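Local coordinates for DNA protection during starvation protein (Mycobacterium smegmatis, PDB 2YW6) that probably protects DNA from oxidative damage by oxidising iron(II) with hydrogen peroxide and storing it as mineral inside a hollow shell of twelve subunits, at residues 34-43 with 95-105. Numbering follows the deposited sequence.
Sequences TLKHVHWNVV and YSVERDTVQAH
The imidazole of His105 lies between Val38, whose CA is over one face toward the rim, and Val97, whose CG1 is over the opposite face; Tyr95 CE2 and Asp100 O lie in plane at its edge. CG1 of Val42 approaches the same ring obliquely, 3.3 Å from His105 CD2. His105 ND1, itself at the edge of the Tyr95 ring, shares a 2.6 Å hydrogen bond with Tyr95 OH, while His105 NE2 donates weakly to both Glu98 O and Asn41 O; contacts at both nitrogens should restrict rotation of the buried ring. With CG anti to the backbone N (chi1 -164°), the Tyr95 ring runs from Thr34 toward Val38, its hydroxyl ending at His105. Val38 CG1 makes an off-centre CH-pi contact with it, 4.2 Å from the ring centroid, and Thr34 CG2 packs 3.5 Å from Tyr95 CG. His37 meets Tyr95 rim to rim, the planes at 67°. At its own edge His37 NE2 donates to Val97 O (3.1 Å), an oxygen nearly in the imidazole plane, though the bond is bent to 137° at the hydrogen; ND1 bonds to Gly81 N of a second subunit, so the ring links the loop to a neighbouring chain.

Beyond the rings the backbones meet in a parallel bridge between Val42 and Asp100. Asp100 N donates to Asn41 O (2.8 Å), and Asp100 O accepts from Val43 N (2.8 Å). The contact thus ties the C-terminal end of helix 12-41 and strand 42-43 to the loop, strand 100-101 and first turn of helix 102-127, at one end of the ferritin-like helical bundle, where Val38 also packs on Ile54 of helix 47-75 and on Leu109.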
loop_
_atom_site.group_PDB
_atom_site.type_symbol
_atom_site.label_atom_id
_atom_site.label_comp_id
_atom_site.label_asym_id
_atom_site.label_seq_id
_atom_site.Cartn_x
_atom_site.Cartn_y
_atom_site.Cartn_z
ATOM N N THR B 34 27.844 4.232 -15.321
ATOM C CA THR B 34 27.702 4.492 -16.748
ATOM C C THR B 34 26.221 4.587 -17.138
ATOM O O THR B 34 25.810 5.547 -17.795
ATOM C CB THR B 34 28.379 3.388 -17.557
ATOM O OG1 THR B 34 29.737 3.269 -17.128
ATOM C CG2 THR B 34 28.329 3.701 -19.039
ATOM N N LEU B 35 25.429 3.589 -16.731
ATOM C CA LEU B 35 23.989 3.569 -17.008
ATOM C C LEU B 35 23.385 4.923 -16.683
ATOM O O LEU B 35 22.649 5.500 -17.474
ATOM C CB LEU B 35 23.277 2.512 -16.149
ATOM C CG LEU B 35 22.811 1.167 -16.725
ATOM C CD1 LEU B 35 22.851 1.186 -18.258
ATOM C CD2 LEU B 35 23.678 0.067 -16.154
ATOM N N LYS B 36 23.704 5.415 -15.493
ATOM C CA LYS B 36 23.200 6.699 -15.033
ATOM C C LYS B 36 23.723 7.832 -15.913
ATOM O O LYS B 36 22.972 8.745 -16.268
ATOM C CB LYS B 36 23.617 6.932 -13.579
ATOM C CG LYS B 36 22.476 7.385 -12.689
ATOM C CD LYS B 36 21.376 6.360 -12.657
ATOM C CE LYS B 36 20.224 6.837 -11.780
ATOM N NZ LYS B 36 19.658 8.082 -12.327
ATOM N N HIS B 37 25.006 7.756 -16.269
ATOM C CA HIS B 37 25.633 8.759 -17.124
ATOM C C HIS B 37 24.875 8.951 -18.436
ATOM O O HIS B 37 24.644 10.082 -18.856
ATOM C CB HIS B 37 27.086 8.377 -17.453
ATOM C CG HIS B 37 27.765 9.342 -18.384
ATOM N ND1 HIS B 37 28.365 10.508 -17.950
ATOM C CD2 HIS B 37 27.894 9.338 -19.735
ATOM C CE1 HIS B 37 28.831 11.174 -18.990
ATOM N NE2 HIS B 37 28.558 10.490 -20.084
ATOM N N VAL B 38 24.503 7.853 -19.092
ATOM C CA VAL B 38 23.790 7.980 -20.360
ATOM C C VAL B 38 22.372 8.476 -20.104
ATOM O O VAL B 38 21.825 9.242 -20.904
ATOM C CB VAL B 38 23.744 6.638 -21.174
ATOM C CG1 VAL B 38 24.856 5.698 -20.729
ATOM C CG2 VAL B 38 22.375 5.994 -21.065
ATOM N N HIS B 39 21.778 8.053 -18.989
ATOM C CA HIS B 39 20.436 8.496 -18.654
ATOM C C HIS B 39 20.424 10.018 -18.639
ATOM O O HIS B 39 19.486 10.650 -19.133
ATOM C CB HIS B 39 20.018 7.977 -17.280
ATOM C CG HIS B 39 18.664 8.452 -16.841
ATOM N ND1 HIS B 39 17.631 7.587 -16.546
ATOM C CD2 HIS B 39 18.173 9.701 -16.646
ATOM C CE1 HIS B 39 16.565 8.282 -16.191
ATOM N NE2 HIS B 39 16.867 9.567 -16.243
ATOM N N TRP B 40 21.478 10.599 -18.072
ATOM C CA TRP B 40 21.584 12.045 -17.969
ATOM C C TRP B 40 21.963 12.735 -19.271
ATOM O O TRP B 40 21.599 13.888 -19.502
ATOM C CB TRP B 40 22.606 12.422 -16.891
ATOM C CG TRP B 40 22.279 11.897 -15.529
ATOM C CD1 TRP B 40 21.034 11.658 -15.018
ATOM C CD2 TRP B 40 23.208 11.586 -14.480
ATOM N NE1 TRP B 40 21.130 11.219 -13.723
ATOM C CE2 TRP B 40 22.448 11.166 -13.368
ATOM C CE3 TRP B 40 24.600 11.623 -14.376
ATOM C CZ2 TRP B 40 23.044 10.781 -12.157
ATOM C CZ3 TRP B 40 25.193 11.236 -13.164
ATOM C CH2 TRP B 40 24.408 10.825 -12.077
ATOM N N ASN B 41 22.678 12.035 -20.138
ATOM C CA ASN B 41 23.124 12.659 -21.369
ATOM C C ASN B 41 22.414 12.320 -22.676
ATOM O O ASN B 41 22.845 12.788 -23.742
ATOM C CB ASN B 41 24.636 12.447 -21.514
ATOM C CG ASN B 41 25.432 13.247 -20.486
ATOM O OD1 ASN B 41 25.752 12.763 -19.399
ATOM N ND2 ASN B 41 25.726 14.495 -20.823
ATOM N N VAL B 42 21.339 11.528 -22.612
ATOM C CA VAL B 42 20.581 11.187 -23.823
ATOM C C VAL B 42 19.550 12.250 -24.151
ATOM O O VAL B 42 18.746 12.652 -23.302
ATOM C CB VAL B 42 19.816 9.835 -23.723
ATOM C CG1 VAL B 42 20.714 8.706 -24.143
ATOM C CG2 VAL B 42 19.306 9.602 -22.305
ATOM N N VAL B 43 19.579 12.696 -25.398
ATOM C CA VAL B 43 18.651 13.703 -25.876
ATOM C C VAL B 43 17.996 13.160 -27.132
ATOM O O VAL B 43 18.355 12.084 -27.615
ATOM C CB VAL B 43 19.380 15.014 -26.211
ATOM C CG1 VAL B 43 20.045 15.565 -24.959
ATOM C CG2 VAL B 43 20.405 14.776 -27.310
ATOM N N TYR B 95 33.374 4.963 -20.411
ATOM C CA TYR B 95 32.330 5.437 -21.317
ATOM C C TYR B 95 32.643 6.861 -21.733
ATOM O O TYR B 95 32.708 7.760 -20.904
ATOM C CB TYR B 95 30.946 5.372 -20.649
ATOM C CG TYR B 95 29.782 5.464 -21.629
ATOM C CD1 TYR B 95 29.339 4.333 -22.331
ATOM C CD2 TYR B 95 29.119 6.674 -21.846
ATOM C CE1 TYR B 95 28.258 4.406 -23.220
ATOM C CE2 TYR B 95 28.040 6.756 -22.735
ATOM C CZ TYR B 95 27.613 5.614 -23.408
ATOM O OH TYR B 95 26.511 5.677 -24.223
ATOM N N SER B 96 32.818 7.065 -23.030
ATOM C CA SER B 96 33.181 8.376 -23.531
ATOM C C SER B 96 32.151 9.129 -24.361
ATOM O O SER B 96 32.482 10.146 -24.973
ATOM C CB SER B 96 34.495 8.258 -24.308
ATOM O OG SER B 96 34.520 7.070 -25.082
ATOM N N VAL B 97 30.911 8.649 -24.399
ATOM C CA VAL B 97 29.882 9.357 -25.153
ATOM C C VAL B 97 29.203 10.283 -24.158
ATOM O O VAL B 97 28.793 9.835 -23.084
ATOM C CB VAL B 97 28.815 8.410 -25.726
ATOM C CG1 VAL B 97 27.827 9.205 -26.557
ATOM C CG2 VAL B 97 29.466 7.316 -26.555
ATOM N N GLU B 98 29.081 11.562 -24.504
ATOM C CA GLU B 98 28.457 12.525 -23.602
ATOM C C GLU B 98 27.080 12.961 -24.067
ATOM O O GLU B 98 26.261 12.124 -24.427
ATOM C CB GLU B 98 29.386 13.717 -23.427
ATOM C CG GLU B 98 30.620 13.354 -22.628
ATOM C CD GLU B 98 31.788 14.273 -22.898
ATOM O OE1 GLU B 98 31.606 15.508 -22.843
ATOM O OE2 GLU B 98 32.893 13.754 -23.159
ATOM N N ARG B 99 26.812 14.261 -24.034
ATOM C CA ARG B 99 25.516 14.771 -24.487
ATOM C C ARG B 99 25.354 14.149 -25.882
ATOM O O ARG B 99 26.206 14.351 -26.745
ATOM C CB ARG B 99 25.584 16.294 -24.600
ATOM C CG ARG B 99 24.257 17.008 -24.774
ATOM C CD ARG B 99 23.799 17.572 -23.444
ATOM N NE ARG B 99 22.821 18.646 -23.586
ATOM C CZ ARG B 99 22.408 19.408 -22.577
ATOM N NH1 ARG B 99 22.890 19.211 -21.357
ATOM N NH2 ARG B 99 21.514 20.369 -22.785
ATOM N N ASP B 100 24.297 13.384 -26.118
ATOM C CA ASP B 100 24.154 12.775 -27.434
ATOM C C ASP B 100 22.791 12.133 -27.627
ATOM O O ASP B 100 21.964 12.134 -26.722
ATOM C CB ASP B 100 25.273 11.741 -27.652
ATOM C CG ASP B 100 25.828 11.771 -29.067
ATOM O OD1 ASP B 100 26.935 11.244 -29.295
ATOM O OD2 ASP B 100 25.157 12.322 -29.959
ATOM N N THR B 101 22.560 11.586 -28.813
ATOM C CA THR B 101 21.282 10.964 -29.142
ATOM C C THR B 101 21.149 9.528 -28.649
ATOM O O THR B 101 22.107 8.931 -28.140
ATOM C CB THR B 101 21.033 10.971 -30.670
ATOM O OG1 THR B 101 22.041 10.191 -31.329
ATOM C CG2 THR B 101 21.072 12.389 -31.205
ATOM N N VAL B 102 19.945 8.989 -28.822
ATOM C CA VAL B 102 19.615 7.631 -28.431
ATOM C C VAL B 102 20.386 6.610 -29.262
ATOM O O VAL B 102 20.795 5.563 -28.747
ATOM C CB VAL B 102 18.082 7.395 -28.580
ATOM C CG1 VAL B 102 17.744 5.911 -28.541
ATOM C CG2 VAL B 102 17.349 8.127 -27.468
ATOM N N GLN B 103 20.589 6.913 -30.540
ATOM C CA GLN B 103 21.299 6.002 -31.426
ATOM C C GLN B 103 22.730 5.782 -30.946
ATOM O O GLN B 103 23.178 4.648 -30.798
ATOM C CB GLN B 103 21.319 6.557 -32.855
ATOM C CG GLN B 103 19.994 7.137 -33.340
ATOM C CD GLN B 103 18.795 6.291 -32.948
ATOM O OE1 GLN B 103 18.395 6.264 -31.784
ATOM N NE2 GLN B 103 18.218 5.589 -33.919
ATOM N N ALA B 104 23.435 6.882 -30.698
ATOM C CA ALA B 104 24.820 6.845 -30.247
ATOM C C ALA B 104 24.993 6.159 -28.902
ATOM O O ALA B 104 25.835 5.267 -28.754
ATOM C CB ALA B 104 25.387 8.262 -30.182
ATOM N N HIS B 105 24.204 6.575 -27.917
ATOM C CA HIS B 105 24.312 5.966 -26.601
ATOM C C HIS B 105 23.912 4.498 -26.607
ATOM O O HIS B 105 24.545 3.676 -25.934
ATOM C CB HIS B 105 23.473 6.730 -25.572
ATOM C CG HIS B 105 24.117 7.989 -25.086
ATOM N ND1 HIS B 105 25.297 7.998 -24.371
ATOM C CD2 HIS B 105 23.750 9.290 -25.221
ATOM C CE1 HIS B 105 25.628 9.243 -24.088
ATOM N NE2 HIS B 105 24.708 10.049 -24.590
HETATM O O HOH W 1 32.528 4.068 -17.542
#